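Succinate dehydrogenase (Membrane anchor subunit) (Mycolicibacterium smegmatis, PDB 7D6V) anchors succinate dehydrogenase in the membrane, holds a Rieske-type [2Fe-2S] cluster, and probably passes electrons on to quinone. Local coordinates at residues A44-I47 with Y48-R52; Y257-L260 with V261-T265. All coordinates share one frame; numbering follows the deposited sequence.

Contact 1 of 2, residues A44-I47 with Y48-R52. With PEV ((1S)-2-{[(2-aminoethoxy)(hydroxy)phosphoryl]oxy}-1-[(palmitoyloxy)methyl]ethyl stearate), chain I.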
ATOM      1  N   ALA C  44      -4.064 -20.037  37.907  1.00 16.11           N
ATOM      2  CA  ALA C  44      -4.656 -19.525  39.137  1.00 16.11           C
ATOM      3  C   ALA C  44      -6.173 -19.611  39.083  1.00 16.11           C
ATOM      4  O   ALA C  44      -6.814 -20.084  40.035  1.00 16.11           O
ATOM      5  CB  ALA C  44      -4.203 -18.086  39.377  1.00 16.11           C
ATOM      6  N   PHE C  45      -6.770 -19.173  37.969  1.00 15.95           N
ATOM      7  CA  PHE C  45      -8.224 -19.233  37.881  1.00 15.95           C
ATOM      8  C   PHE C  45      -8.725 -20.669  37.939  1.00 15.95           C
ATOM      9  O   PHE C  45      -9.712 -20.955  38.622  1.00 15.95           O
ATOM     10  CB  PHE C  45      -8.740 -18.560  36.613  1.00 15.95           C
ATOM     11  CG  PHE C  45     -10.226 -18.688  36.450  1.00 15.95           C
ATOM     12  CD1 PHE C  45     -11.084 -17.879  37.170  1.00 15.95           C
ATOM     13  CD2 PHE C  45     -10.767 -19.648  35.615  1.00 15.95           C
ATOM     14  CE1 PHE C  45     -12.450 -18.007  37.042  1.00 15.95           C
ATOM     15  CE2 PHE C  45     -12.131 -19.782  35.484  1.00 15.95           C
ATOM     16  CZ  PHE C  45     -12.973 -18.960  36.197  1.00 15.95           C
ATOM     17  N   VAL C  46      -8.067 -21.585  37.225  1.00 16.46           N
ATOM     18  CA  VAL C  46      -8.537 -22.967  37.199  1.00 16.46           C
ATOM     19  C   VAL C  46      -8.445 -23.590  38.585  1.00 16.46           C
ATOM     20  O   VAL C  46      -9.376 -24.264  39.040  1.00 16.46           O
ATOM     21  CB  VAL C  46      -7.754 -23.781  36.153  1.00 16.46           C
ATOM     22  CG1 VAL C  46      -8.055 -25.259  36.298  1.00 16.46           C
ATOM     23  CG2 VAL C  46      -8.109 -23.315  34.757  1.00 16.46           C
ATOM     24  N   ILE C  47      -7.332 -23.361  39.285  1.00 16.58           N
ATOM     25  CA  ILE C  47      -7.163 -23.927  40.621  1.00 16.58           C
ATOM     26  C   ILE C  47      -8.240 -23.402  41.561  1.00 16.58           C
ATOM     27  O   ILE C  47      -8.923 -24.177  42.250  1.00 16.58           O
ATOM     28  CB  ILE C  47      -5.752 -23.624  41.154  1.00 16.58           C
ATOM     29  CG1 ILE C  47      -4.710 -24.454  40.406  1.00 16.58           C
ATOM     30  CG2 ILE C  47      -5.672 -23.890  42.643  1.00 16.58           C
ATOM     31  CD1 ILE C  47      -3.302 -23.920  40.530  1.00 16.58           C
ATOM     32  N   TYR C  48      -8.415 -22.077  41.597  1.00 16.08           N
ATOM     33  CA  TYR C  48      -9.400 -21.499  42.505  1.00 16.08           C
ATOM     34  C   TYR C  48     -10.802 -21.990  42.173  1.00 16.08           C
ATOM     35  O   TYR C  48     -11.570 -22.359  43.068  1.00 16.08           O
ATOM     36  CB  TYR C  48      -9.340 -19.972  42.455  1.00 16.08           C
ATOM     37  CG  TYR C  48     -10.335 -19.300  43.373  1.00 16.08           C
ATOM     38  CD1 TYR C  48     -10.034 -19.074  44.706  1.00 16.08           C
ATOM     39  CD2 TYR C  48     -11.580 -18.899  42.909  1.00 16.08           C
ATOM     40  CE1 TYR C  48     -10.941 -18.466  45.548  1.00 16.08           C
ATOM     41  CE2 TYR C  48     -12.490 -18.292  43.744  1.00 16.08           C
ATOM     42  CZ  TYR C  48     -12.166 -18.078  45.060  1.00 16.08           C
ATOM     43  OH  TYR C  48     -13.074 -17.473  45.893  1.00 16.08           O
ATOM     44  N   ALA C  49     -11.150 -22.002  40.884  1.00 16.43           N
ATOM     45  CA  ALA C  49     -12.492 -22.395  40.483  1.00 16.43           C
ATOM     46  C   ALA C  49     -12.770 -23.845  40.835  1.00 16.43           C
ATOM     47  O   ALA C  49     -13.847 -24.164  41.344  1.00 16.43           O
ATOM     48  CB  ALA C  49     -12.682 -22.156  38.986  1.00 16.43           C
ATOM     49  N   THR C  50     -11.811 -24.738  40.585  1.00 17.12           N
ATOM     50  CA  THR C  50     -12.015 -26.144  40.910  1.00 17.12           C
ATOM     51  C   THR C  50     -12.197 -26.340  42.409  1.00 17.12           C
ATOM     52  O   THR C  50     -13.146 -27.005  42.851  1.00 17.12           O
ATOM     53  CB  THR C  50     -10.836 -26.970  40.404  1.00 17.12           C
ATOM     54  OG1 THR C  50     -10.462 -26.512  39.100  1.00 17.12           O
ATOM     55  CG2 THR C  50     -11.209 -28.439  40.335  1.00 17.12           C
ATOM     56  N   ILE C  51     -11.305 -25.752  43.212  1.00 17.35           N
ATOM     57  CA  ILE C  51     -11.393 -25.933  44.657  1.00 17.35           C
ATOM     58  C   ILE C  51     -12.721 -25.399  45.181  1.00 17.35           C
ATOM     59  O   ILE C  51     -13.419 -26.067  45.954  1.00 17.35           O
ATOM     60  CB  ILE C  51     -10.198 -25.263  45.360  1.00 17.35           C
ATOM     61  CG1 ILE C  51      -8.891 -25.939  44.951  1.00 17.35           C
ATOM     62  CG2 ILE C  51     -10.372 -25.319  46.864  1.00 17.35           C
ATOM     63  CD1 ILE C  51      -7.660 -25.280  45.535  1.00 17.35           C
ATOM     64  N   ARG C  52     -13.105 -24.195  44.751  1.00 16.93           N
ATOM     65  CA  ARG C  52     -14.319 -23.591  45.282  1.00 16.93           C
ATOM     66  C   ARG C  52     -15.572 -24.299  44.786  1.00 16.93           C
ATOM     67  O   ARG C  52     -16.553 -24.404  45.529  1.00 16.93           O
ATOM     68  CB  ARG C  52     -14.365 -22.108  44.930  1.00 16.93           C
ATOM     69  CG  ARG C  52     -13.764 -21.225  45.999  1.00 16.93           C
ATOM     70  CD  ARG C  52     -14.489 -21.410  47.316  1.00 16.93           C
ATOM     71  NE  ARG C  52     -15.803 -20.781  47.298  1.00 16.93           N
ATOM     72  CZ  ARG C  52     -16.754 -21.008  48.195  1.00 16.93           C
ATOM     73  NH1 ARG C  52     -16.541 -21.854  49.190  1.00 16.93           N
ATOM     74  NH2 ARG C  52     -17.918 -20.388  48.094  1.00 16.93           N
TER
HETATM   75  C48 PEV I 302     -11.294 -19.395  32.049  1.00 18.60           C
HETATM   76  C47 PEV I 302     -11.389 -20.915  32.119  1.00 18.60           C
HETATM   77  C46 PEV I 302     -10.935 -21.543  30.808  1.00 18.60           C
HETATM   78  C45 PEV I 302      -9.414 -21.593  30.735  1.00 18.60           C
HETATM   79  C44 PEV I 302      -8.926 -22.815  29.970  1.00 18.60           C
HETATM   80  C43 PEV I 302      -7.471 -22.670  29.543  1.00 18.60           C
HETATM   81  C42 PEV I 302      -6.738 -23.997  29.661  1.00 18.60           C
HETATM   82  C41 PEV I 302      -6.552 -24.641  28.296  1.00 18.60           C
HETATM   83  C40 PEV I 302      -5.398 -25.629  28.297  1.00 18.60           C
HETATM   84  C39 PEV I 302      -5.782 -26.905  27.569  1.00 18.60           C
HETATM   85  C38 PEV I 302      -5.697 -26.691  26.065  1.00 18.60           C
HETATM   86  C37 PEV I 302      -4.297 -26.989  25.549  1.00 18.60           C
HETATM   87  C36 PEV I 302      -4.341 -27.929  24.357  1.00 18.60           C
HETATM   88  C35 PEV I 302      -4.247 -27.157  23.049  1.00 18.60           C
HETATM   89  C34 PEV I 302      -3.631 -28.023  21.962  1.00 18.60           C
HETATM   90  C33 PEV I 302      -4.312 -29.380  21.895  1.00 18.60           C
HETATM   91  C32 PEV I 302      -3.368 -30.425  21.325  1.00 18.60           C
HETATM   92  C31 PEV I 302      -3.556 -30.564  19.825  1.00 18.60           C
HETATM   93  O31 PEV I 302      -3.292 -29.659  19.111  1.00 18.60           O
HETATM   94  O2  PEV I 302      -4.033 -31.760  19.294  1.00 18.60           O
HETATM   95  C2  PEV I 302      -3.075 -32.433  18.539  1.00 18.60           C
HETATM   96  C1  PEV I 302      -3.333 -32.145  17.067  1.00 18.60           C
HETATM   97  O3P PEV I 302      -2.569 -31.033  16.699  1.00 18.60           O
HETATM   98  P   PEV I 302      -1.419 -31.215  15.533  1.00 18.60           P
HETATM   99  O1P PEV I 302      -0.164 -31.799  16.129  1.00 18.60           O
HETATM  100  O2P PEV I 302      -1.116 -29.872  14.919  1.00 18.60           O
HETATM  101  O4P PEV I 302      -1.991 -32.247  14.386  1.00 18.60           O
HETATM  102  C4  PEV I 302      -1.561 -33.577  14.409  1.00 18.60           C
HETATM  103  C5  PEV I 302      -2.737 -34.465  14.008  1.00 18.60           C
HETATM  104  N6  PEV I 302      -2.535 -35.817  14.493  1.00 18.60           N
HETATM  105  C3  PEV I 302      -3.178 -33.930  18.818  1.00 18.60           C
HETATM  106  O3  PEV I 302      -3.224 -34.093  20.207  1.00 18.60           O
HETATM  107  C11 PEV I 302      -4.458 -34.534  20.695  1.00 18.60           C
HETATM  108  O11 PEV I 302      -4.889 -35.584  20.360  1.00 18.60           O
HETATM  109  C12 PEV I 302      -5.258 -33.657  21.653  1.00 18.60           C
HETATM  110  C13 PEV I 302      -5.762 -34.440  22.862  1.00 18.60           C
HETATM  111  C14 PEV I 302      -6.104 -33.525  24.033  1.00 18.60           C
HETATM  112  C15 PEV I 302      -6.978 -32.347  23.614  1.00 18.60           C
HETATM  113  C16 PEV I 302      -8.299 -32.334  24.376  1.00 18.60           C
HETATM  114  C17 PEV I 302      -8.762 -30.938  24.792  1.00 18.60           C
HETATM  115  C18 PEV I 302      -7.843 -29.817  24.308  1.00 18.60           C
HETATM  116  C19 PEV I 302      -8.575 -28.752  23.491  1.00 18.60           C
HETATM  117  C20 PEV I 302     -10.023 -29.121  23.174  1.00 18.60           C
HETATM  118  C21 PEV I 302     -10.858 -27.894  22.819  1.00 18.60           C
HETATM  119  C22 PEV I 302     -12.354 -28.141  22.994  1.00 18.60           C
HETATM  120  C23 PEV I 302     -13.054 -28.572  21.708  1.00 18.60           C
HETATM  121  C24 PEV I 302     -14.127 -29.614  22.000  1.00 18.60           C
HETATM  122  C25 PEV I 302     -15.421 -28.982  22.503  1.00 18.60           C
HETATM  123  C26 PEV I 302     -15.811 -29.504  23.882  1.00 18.60           C
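Ala44 to Arg52 form two and a half turns of the helix 33-55, and Phe45 meets Ala49 one turn along it. The Phe45 ring leaves the backbone with CG trans to N (chi1 176°), and Ala49 CB lies over one face, displaced toward the rim, 4.3 Å from Phe45 CZ. At CD2 and CE2 the same ring meets the end of the stearoyl chain of the bound phosphatidylethanolamine; Phe45 CE2 is 3.6 Å from the terminal methyl C48, which approaches obliquely. On another side of the helix, Ile47 and Ile51 run alongside each other, and Ile47 CG2 touches Ile51 CD1 at 3.8 Å. Arg52 CG lies over a face of the Tyr48 ring, 3.6 Å above its plane.

The polar contacts are mostly main-chain i to i+4 bonds. Tyr48 N donates to Ala44 O at 3.0 Å, and Ile51 N binds Ile47 O similarly. Thr50 N gives Val46 O a firm bond at 2.9 Å. A chi1 of -42° sets the Thr50 hydroxyl beside its own N and points OG1 back at the same carbonyl, in a bond modelled too short to be more than doubtful at this resolution.

Phe45 and Tyr48 face helix 240-264, touching Leu248, Val252 and Asp255. Arg52 reaches the same helix through a salt bridge to Asp255, and Phe70 of a loop packs on Phe45 and Ala49.

Contact 2 of 2, residues Y257-L260 with V261-T265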
ATOM      1  N   TYR C 257     -15.770 -12.867  48.155  1.00 16.06           N
ATOM      2  CA  TYR C 257     -16.571 -12.058  49.065  1.00 16.06           C
ATOM      3  C   TYR C 257     -17.746 -12.851  49.619  1.00 16.06           C
ATOM      4  O   TYR C 257     -18.030 -12.800  50.824  1.00 16.06           O
ATOM      5  CB  TYR C 257     -17.068 -10.796  48.357  1.00 16.06           C
ATOM      6  CG  TYR C 257     -17.855  -9.884  49.267  1.00 16.06           C
ATOM      7  CD1 TYR C 257     -17.219  -8.937  50.049  1.00 16.06           C
ATOM      8  CD2 TYR C 257     -19.234  -9.981  49.354  1.00 16.06           C
ATOM      9  CE1 TYR C 257     -17.931  -8.112  50.887  1.00 16.06           C
ATOM     10  CE2 TYR C 257     -19.952  -9.160  50.188  1.00 16.06           C
ATOM     11  CZ  TYR C 257     -19.297  -8.228  50.951  1.00 16.06           C
ATOM     12  OH  TYR C 257     -20.014  -7.405  51.784  1.00 16.06           O
ATOM     13  N   ILE C 258     -18.459 -13.577  48.753  1.00 16.32           N
ATOM     14  CA  ILE C 258     -19.618 -14.325  49.228  1.00 16.32           C
ATOM     15  C   ILE C 258     -19.185 -15.394  50.219  1.00 16.32           C
ATOM     16  O   ILE C 258     -19.839 -15.609  51.243  1.00 16.32           O
ATOM     17  CB  ILE C 258     -20.405 -14.920  48.047  1.00 16.32           C
ATOM     18  CG1 ILE C 258     -21.074 -13.808  47.248  1.00 16.32           C
ATOM     19  CG2 ILE C 258     -21.471 -15.875  48.545  1.00 16.32           C
ATOM     20  CD1 ILE C 258     -21.954 -14.303  46.135  1.00 16.32           C
ATOM     21  N   MET C 259     -18.070 -16.073  49.938  1.00 17.83           N
ATOM     22  CA  MET C 259     -17.538 -17.060  50.870  1.00 17.83           C
ATOM     23  C   MET C 259     -17.193 -16.430  52.212  1.00 17.83           C
ATOM     24  O   MET C 259     -17.472 -17.010  53.268  1.00 17.83           O
ATOM     25  CB  MET C 259     -16.303 -17.723  50.272  1.00 17.83           C
ATOM     26  CG  MET C 259     -15.698 -18.801  51.143  1.00 17.83           C
ATOM     27  SD  MET C 259     -14.261 -19.547  50.364  1.00 17.83           S
ATOM     28  CE  MET C 259     -13.081 -18.213  50.513  1.00 17.83           C
ATOM     29  N   LEU C 260     -16.566 -15.252  52.192  1.00 16.47           N
ATOM     30  CA  LEU C 260     -16.223 -14.583  53.441  1.00 16.47           C
ATOM     31  C   LEU C 260     -17.468 -14.267  54.255  1.00 16.47           C
ATOM     32  O   LEU C 260     -17.491 -14.462  55.475  1.00 16.47           O
ATOM     33  CB  LEU C 260     -15.440 -13.307  53.151  1.00 16.47           C
ATOM     34  CG  LEU C 260     -13.969 -13.481  52.802  1.00 16.47           C
ATOM     35  CD1 LEU C 260     -13.458 -12.236  52.121  1.00 16.47           C
ATOM     36  CD2 LEU C 260     -13.184 -13.767  54.057  1.00 16.47           C
ATOM     37  N   VAL C 261     -18.520 -13.791  53.591  1.00 17.12           N
ATOM     38  CA  VAL C 261     -19.743 -13.442  54.308  1.00 17.12           C
ATOM     39  C   VAL C 261     -20.443 -14.692  54.836  1.00 17.12           C
ATOM     40  O   VAL C 261     -20.967 -14.692  55.955  1.00 17.12           O
ATOM     41  CB  VAL C 261     -20.669 -12.602  53.414  1.00 17.12           C
ATOM     42  CG1 VAL C 261     -21.941 -12.259  54.155  1.00 17.12           C
ATOM     43  CG2 VAL C 261     -19.961 -11.339  52.981  1.00 17.12           C
ATOM     44  N   ALA C 262     -20.469 -15.772  54.053  1.00 17.49           N
ATOM     45  CA  ALA C 262     -21.135 -16.989  54.515  1.00 17.49           C
ATOM     46  C   ALA C 262     -20.391 -17.592  55.700  1.00 17.49           C
ATOM     47  O   ALA C 262     -21.006 -17.989  56.697  1.00 17.49           O
ATOM     48  CB  ALA C 262     -21.249 -17.999  53.383  1.00 30.00           C
ATOM     49  N   SER C 263     -19.064 -17.689  55.608  1.00 18.73           N
ATOM     50  CA  SER C 263     -18.286 -18.222  56.719  1.00 18.73           C
ATOM     51  C   SER C 263     -18.457 -17.341  57.948  1.00 18.73           C
ATOM     52  O   SER C 263     -19.026 -17.770  58.956  1.00 18.73           O
ATOM     53  CB  SER C 263     -16.811 -18.322  56.337  1.00 18.73           C
ATOM     54  OG  SER C 263     -16.626 -19.246  55.281  1.00 18.73           O
ATOM     55  N   GLY C 264     -17.969 -16.107  57.870  1.00 20.08           N
ATOM     56  CA  GLY C 264     -18.345 -15.082  58.817  1.00 20.08           C
ATOM     57  C   GLY C 264     -17.569 -13.806  58.572  1.00 20.08           C
ATOM     58  O   GLY C 264     -16.333 -13.809  58.554  1.00 20.08           O
ATOM     59  N   THR C 265     -18.306 -12.710  58.409  1.00 20.79           N
ATOM     60  CA  THR C 265     -17.847 -11.340  58.214  1.00 20.79           C
ATOM     61  C   THR C 265     -19.114 -10.510  58.048  1.00 20.79           C
ATOM     62  O   THR C 265     -20.164 -11.044  57.681  1.00 20.79           O
ATOM     63  CB  THR C 265     -16.908 -11.213  56.997  1.00 20.79           C
ATOM     64  OG1 THR C 265     -15.727 -11.987  57.230  1.00 20.79           O
ATOM     65  CG2 THR C 265     -16.479  -9.781  56.748  1.00 20.79           C
TER
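With chi1 at -177°, Tyr257 sets its ring trans to the main-chain N, while chi1 of 179° at Val261 turns CG2 back beside its own N, and the two side chains meet obliquely. This is an i to i+4 CH-pi contact in the last turns of the helix 240-264. Val261 CG2 stands over one face of the tyrosine, 3.9 Å from the ring centroid and offset toward the rim. Tyr257 CE2 is the nearest ring atom, 3.5 Å from Val261 CG2.

The main chain keeps helical bonds: Val261 N to Tyr257 O at 3.0 Å and Ala262 N to Ile258 O at 2.9 Å. Gly264 N to Leu260 O is less straight, 130° at the hydrogen, near the end of the helix.

Tyr257 and Ile258 also pack against Ile191 and Leu192 of the helix 188-204, whereas Met259 and Ser263 touch Ala58 in a loop. Near this end Met259 O holds two donors of Ser263, N at 2.9 Å and the hydroxyl OG at 3.1 Å, which reach it from opposite faces of the carbonyl plane.

Overall arrangement
Contacts 1 and 2 are local i to i+4 arrangements on two different helices, 33-55 and 240-264, with centres about 17 Å apart. Contact 1 is a surface contact, and its Phe45 borders lipid; contact 2 is partly buried, with Ile258 and Val261 shielded, and lies at the end of its helix, farther from the centre of the chain. An aromatic ring meets an aliphatic carbon in each, but lipid joins in only at the first. In both a hydroxyl turns back to the carbonyl a turn earlier, at a sound length in contact 2 but doubtfully short in contact 1. They touch where Arg52 NH1 packs 3.4 Å from Met259 SD, beside the salt bridge linking the helices.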